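Local coordinates for erythrocyte membrane protein 1 (Plasmodium falciparum, PDB 2XU0) that probably binds host cell surface receptors, this piece being the N-terminal segment and first Duffy-binding-like domain, a rosetting domain, at residues F316-R325 / F432-C442. The protein carries 10 engineered substitutions. Residues are numbered along the deposited sequence; the frame is centred on the assembly and turned at random.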
# COMPACT_ATOMS: atom_id res chain seq x y z
N PHE A 316 1.09 5.52 -2.78
CA PHE A 316 0.04 6.52 -2.75
C PHE A 316 -1.32 5.80 -2.85
O PHE A 316 -2.27 6.21 -2.20
CB PHE A 316 0.28 7.52 -3.92
CG PHE A 316 -0.47 8.84 -3.92
CD1 PHE A 316 -1.27 9.21 -2.84
CD2 PHE A 316 -0.40 9.70 -5.02
CE1 PHE A 316 -1.96 10.44 -2.84
CE2 PHE A 316 -1.11 10.91 -5.03
CZ PHE A 316 -1.87 11.28 -3.94
N GLU A 317 -1.42 4.72 -3.65
CA GLU A 317 -2.66 3.95 -3.78
C GLU A 317 -2.97 3.27 -2.43
O GLU A 317 -4.11 3.27 -1.98
CB GLU A 317 -2.56 2.92 -4.94
CG GLU A 317 -3.80 2.08 -5.16
CD GLU A 317 -3.99 0.87 -4.25
OE1 GLU A 317 -3.00 0.39 -3.66
OE2 GLU A 317 -5.15 0.43 -4.11
N GLU A 318 -1.96 2.72 -1.77
CA GLU A 318 -2.17 2.10 -0.44
C GLU A 318 -2.47 3.18 0.60
O GLU A 318 -3.29 2.96 1.51
CB GLU A 318 -0.93 1.32 -0.04
CG GLU A 318 -1.07 0.54 1.26
CD GLU A 318 0.14 -0.31 1.55
OE1 GLU A 318 1.09 -0.29 0.73
OE2 GLU A 318 0.12 -1.05 2.56
N TRP A 319 -1.85 4.37 0.45
CA TRP A 319 -2.10 5.47 1.38
C TRP A 319 -3.58 5.81 1.36
O TRP A 319 -4.21 5.93 2.41
CB TRP A 319 -1.25 6.71 1.05
CG TRP A 319 -1.53 7.88 1.95
CD1 TRP A 319 -0.88 8.19 3.11
CD2 TRP A 319 -2.60 8.83 1.82
NE1 TRP A 319 -1.46 9.28 3.70
CE2 TRP A 319 -2.52 9.70 2.94
CE3 TRP A 319 -3.58 9.07 0.84
CZ2 TRP A 319 -3.39 10.78 3.10
CZ3 TRP A 319 -4.49 10.10 1.04
CH2 TRP A 319 -4.39 10.93 2.17
N SER A 320 -4.13 5.99 0.16
CA SER A 320 -5.53 6.39 -0.02
C SER A 320 -6.54 5.33 0.44
O SER A 320 -7.54 5.69 1.07
CB SER A 320 -5.78 6.84 -1.46
OG SER A 320 -5.67 5.77 -2.37
N GLU A 321 -6.27 4.06 0.16
CA GLU A 321 -7.12 2.93 0.58
C GLU A 321 -7.16 2.78 2.10
O GLU A 321 -8.24 2.63 2.68
CB GLU A 321 -6.68 1.62 -0.10
CG GLU A 321 -7.14 1.51 -1.55
CD GLU A 321 -8.65 1.39 -1.65
OE1 GLU A 321 -9.18 0.30 -1.35
OE2 GLU A 321 -9.30 2.42 -1.91
N GLU A 322 -5.99 2.87 2.72
CA GLU A 322 -5.83 2.78 4.18
C GLU A 322 -6.38 3.99 4.87
O GLU A 322 -6.90 3.84 5.97
CB GLU A 322 -4.36 2.54 4.56
CG GLU A 322 -3.91 1.13 4.23
CD GLU A 322 -4.57 0.06 5.08
OE1 GLU A 322 -4.11 -0.13 6.23
OE2 GLU A 322 -5.58 -0.53 4.63
N PHE A 323 -6.30 5.18 4.23
CA PHE A 323 -6.88 6.43 4.76
C PHE A 323 -8.40 6.25 4.82
O PHE A 323 -9.01 6.50 5.86
CB PHE A 323 -6.52 7.67 3.86
CG PHE A 323 -7.42 8.87 4.07
CD1 PHE A 323 -7.39 9.60 5.27
CD2 PHE A 323 -8.39 9.21 3.13
CE1 PHE A 323 -8.29 10.65 5.49
CE2 PHE A 323 -9.28 10.28 3.35
CZ PHE A 323 -9.23 10.98 4.53
N CYS A 324 -9.03 5.83 3.70
CA CYS A 324 -10.49 5.65 3.60
C CYS A 324 -10.97 4.55 4.57
O CYS A 324 -12.03 4.70 5.19
CB CYS A 324 -10.89 5.33 2.17
SG CYS A 324 -10.67 6.71 1.01
N ARG A 325 -10.21 3.46 4.68
CA ARG A 325 -10.55 2.33 5.56
C ARG A 325 -10.54 2.80 7.02
O ARG A 325 -11.55 2.67 7.68
CB ARG A 325 -9.61 1.14 5.34
CG ARG A 325 -9.87 -0.03 6.30
CD ARG A 325 -8.90 -1.17 6.08
NE ARG A 325 -7.58 -0.91 6.66
CZ ARG A 325 -7.25 -1.11 7.93
NH1 ARG A 325 -8.15 -1.55 8.80
NH2 ARG A 325 -6.02 -0.85 8.36
N PHE A 432 -5.74 11.29 -12.14
CA PHE A 432 -5.15 10.28 -11.26
C PHE A 432 -5.88 10.25 -9.91
O PHE A 432 -6.04 9.17 -9.34
CB PHE A 432 -3.61 10.44 -11.11
CG PHE A 432 -3.03 9.35 -10.24
CD1 PHE A 432 -2.72 8.11 -10.77
CD2 PHE A 432 -2.84 9.56 -8.87
CE1 PHE A 432 -2.26 7.07 -9.94
CE2 PHE A 432 -2.38 8.54 -8.05
CZ PHE A 432 -2.09 7.29 -8.59
N LEU A 433 -6.33 11.42 -9.39
CA LEU A 433 -7.07 11.50 -8.14
C LEU A 433 -8.44 10.81 -8.21
O LEU A 433 -8.85 10.22 -7.21
CB LEU A 433 -7.17 12.94 -7.56
CG LEU A 433 -5.85 13.58 -7.07
CD1 LEU A 433 -6.08 15.02 -6.59
CD2 LEU A 433 -5.22 12.79 -5.93
N ASN A 434 -9.07 10.81 -9.40
CA ASN A 434 -10.34 10.11 -9.68
C ASN A 434 -10.13 8.62 -9.49
O ASN A 434 -11.03 7.96 -9.00
CB ASN A 434 -10.82 10.35 -11.13
CG ASN A 434 -11.22 11.75 -11.51
OD1 ASN A 434 -11.19 12.13 -12.69
ND2 ASN A 434 -11.67 12.55 -10.55
N LEU A 435 -8.96 8.08 -9.87
CA LEU A 435 -8.64 6.65 -9.68
C LEU A 435 -8.60 6.31 -8.18
O LEU A 435 -9.07 5.24 -7.78
CB LEU A 435 -7.29 6.30 -10.33
CG LEU A 435 -7.13 6.54 -11.84
CD1 LEU A 435 -5.79 5.98 -12.35
CD2 LEU A 435 -8.34 6.03 -12.66
N LEU A 436 -8.06 7.23 -7.35
CA LEU A 436 -7.99 7.04 -5.91
C LEU A 436 -9.39 7.03 -5.32
O LEU A 436 -9.68 6.18 -4.48
CB LEU A 436 -7.07 8.08 -5.21
CG LEU A 436 -5.60 8.10 -5.64
CD1 LEU A 436 -4.86 9.16 -4.89
CD2 LEU A 436 -4.91 6.71 -5.47
N ASN A 437 -10.27 7.93 -5.80
CA ASN A 437 -11.71 7.98 -5.43
C ASN A 437 -12.39 6.64 -5.71
O ASN A 437 -13.30 6.25 -4.99
CB ASN A 437 -12.45 9.06 -6.26
CG ASN A 437 -12.10 10.48 -5.87
OD1 ASN A 437 -11.35 10.70 -4.91
ND2 ASN A 437 -12.57 11.47 -6.65
N ASN A 438 -11.93 5.96 -6.75
CA ASN A 438 -12.53 4.71 -7.23
C ASN A 438 -12.07 3.46 -6.53
O ASN A 438 -12.51 2.39 -6.92
CB ASN A 438 -12.27 4.56 -8.73
CG ASN A 438 -12.98 5.56 -9.58
OD1 ASN A 438 -14.05 6.03 -9.23
ND2 ASN A 438 -12.40 5.86 -10.73
N GLY A 439 -11.17 3.58 -5.56
CA GLY A 439 -10.64 2.42 -4.86
C GLY A 439 -11.68 1.62 -4.11
O GLY A 439 -12.74 2.15 -3.77
N LYS A 440 -11.40 0.34 -3.82
CA LYS A 440 -12.33 -0.52 -3.08
C LYS A 440 -12.90 0.17 -1.81
O LYS A 440 -14.13 0.34 -1.67
CB LYS A 440 -11.65 -1.86 -2.73
CG LYS A 440 -12.60 -2.94 -2.21
CD LYS A 440 -11.84 -4.17 -1.68
CE LYS A 440 -11.74 -5.27 -2.71
NZ LYS A 440 -11.16 -6.52 -2.13
N HIS A 441 -12.01 0.62 -0.93
CA HIS A 441 -12.38 1.27 0.33
C HIS A 441 -12.89 2.67 0.10
O HIS A 441 -13.92 3.03 0.67
CB HIS A 441 -11.20 1.26 1.31
CG HIS A 441 -10.85 -0.10 1.82
ND1 HIS A 441 -11.61 -0.73 2.78
CD2 HIS A 441 -9.82 -0.91 1.47
CE1 HIS A 441 -11.04 -1.91 2.98
NE2 HIS A 441 -9.95 -2.06 2.23
N CYS A 442 -12.23 3.45 -0.77
CA CYS A 442 -12.65 4.84 -1.02
C CYS A 442 -13.99 5.04 -1.71
O CYS A 442 -14.69 6.00 -1.37
CB CYS A 442 -11.54 5.63 -1.69
SG CYS A 442 -10.03 5.76 -0.69
O HOH W 1 -8.12 4.56 -3.17
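A disulfide between Cys-324 and Cys-442, SG to SG 2.0 Å, ties helix 311-338 to the short turn that follows helix 429-437. Beside it, the carboxylate of Glu-321 binds two successive backbone amides, those of His-441 and Cys-442. Glu-321 OE1 accepts from His-441 N on its syn lone pair, 2.9 Å and nearly straight at 174°, while Glu-321 OE2 takes a weak bond from Cys-442 N at 3.3 Å. With CG beside the backbone N (chi1 -78°) and a second bend at chi2, the chain folds over to set both oxygens against the turn; two N-H groups pointing at it would probably favour the charged form. OE2 also lies close against Gly-439 CA. One water lies within bonding distance of Ser-320 OG, Glu-321 OE2 and Leu-436 O in this buried seam, more acceptors than it has protons, and Ser-320 OG bonds back to Glu-317 O of its own helix.

Apolar side chains meet at the Phe-316 end. Leu-436 sets CD1 over one face of the Phe-316 ring, 3.9 Å from its centroid, and CD2 against Ser-320 OG. Phe-432 meets the same ring obliquely, and Leu-433 CD2 nears Phe-316 CZ.

At the other end Arg-325 runs alongside His-441, its CB over the imidazole face in a CH-pi contact 4.0 Å from the centroid, while its guanidinium grips Glu-322 side-on through NE and NH2 in a salt bridge.

Both segments belong to the C-terminal subdomain of the Duffy-binding-like domain, and the short helical segments 316-325 and 432-437 cross at -42°. Helix 371-407 packs on Phe-316 and Trp-319, Arg-194 of helix 186-204 pairs with Glu-317, and helix 22-39 touches Glu-317 and Leu-435, bringing the N-terminal segment against the junction.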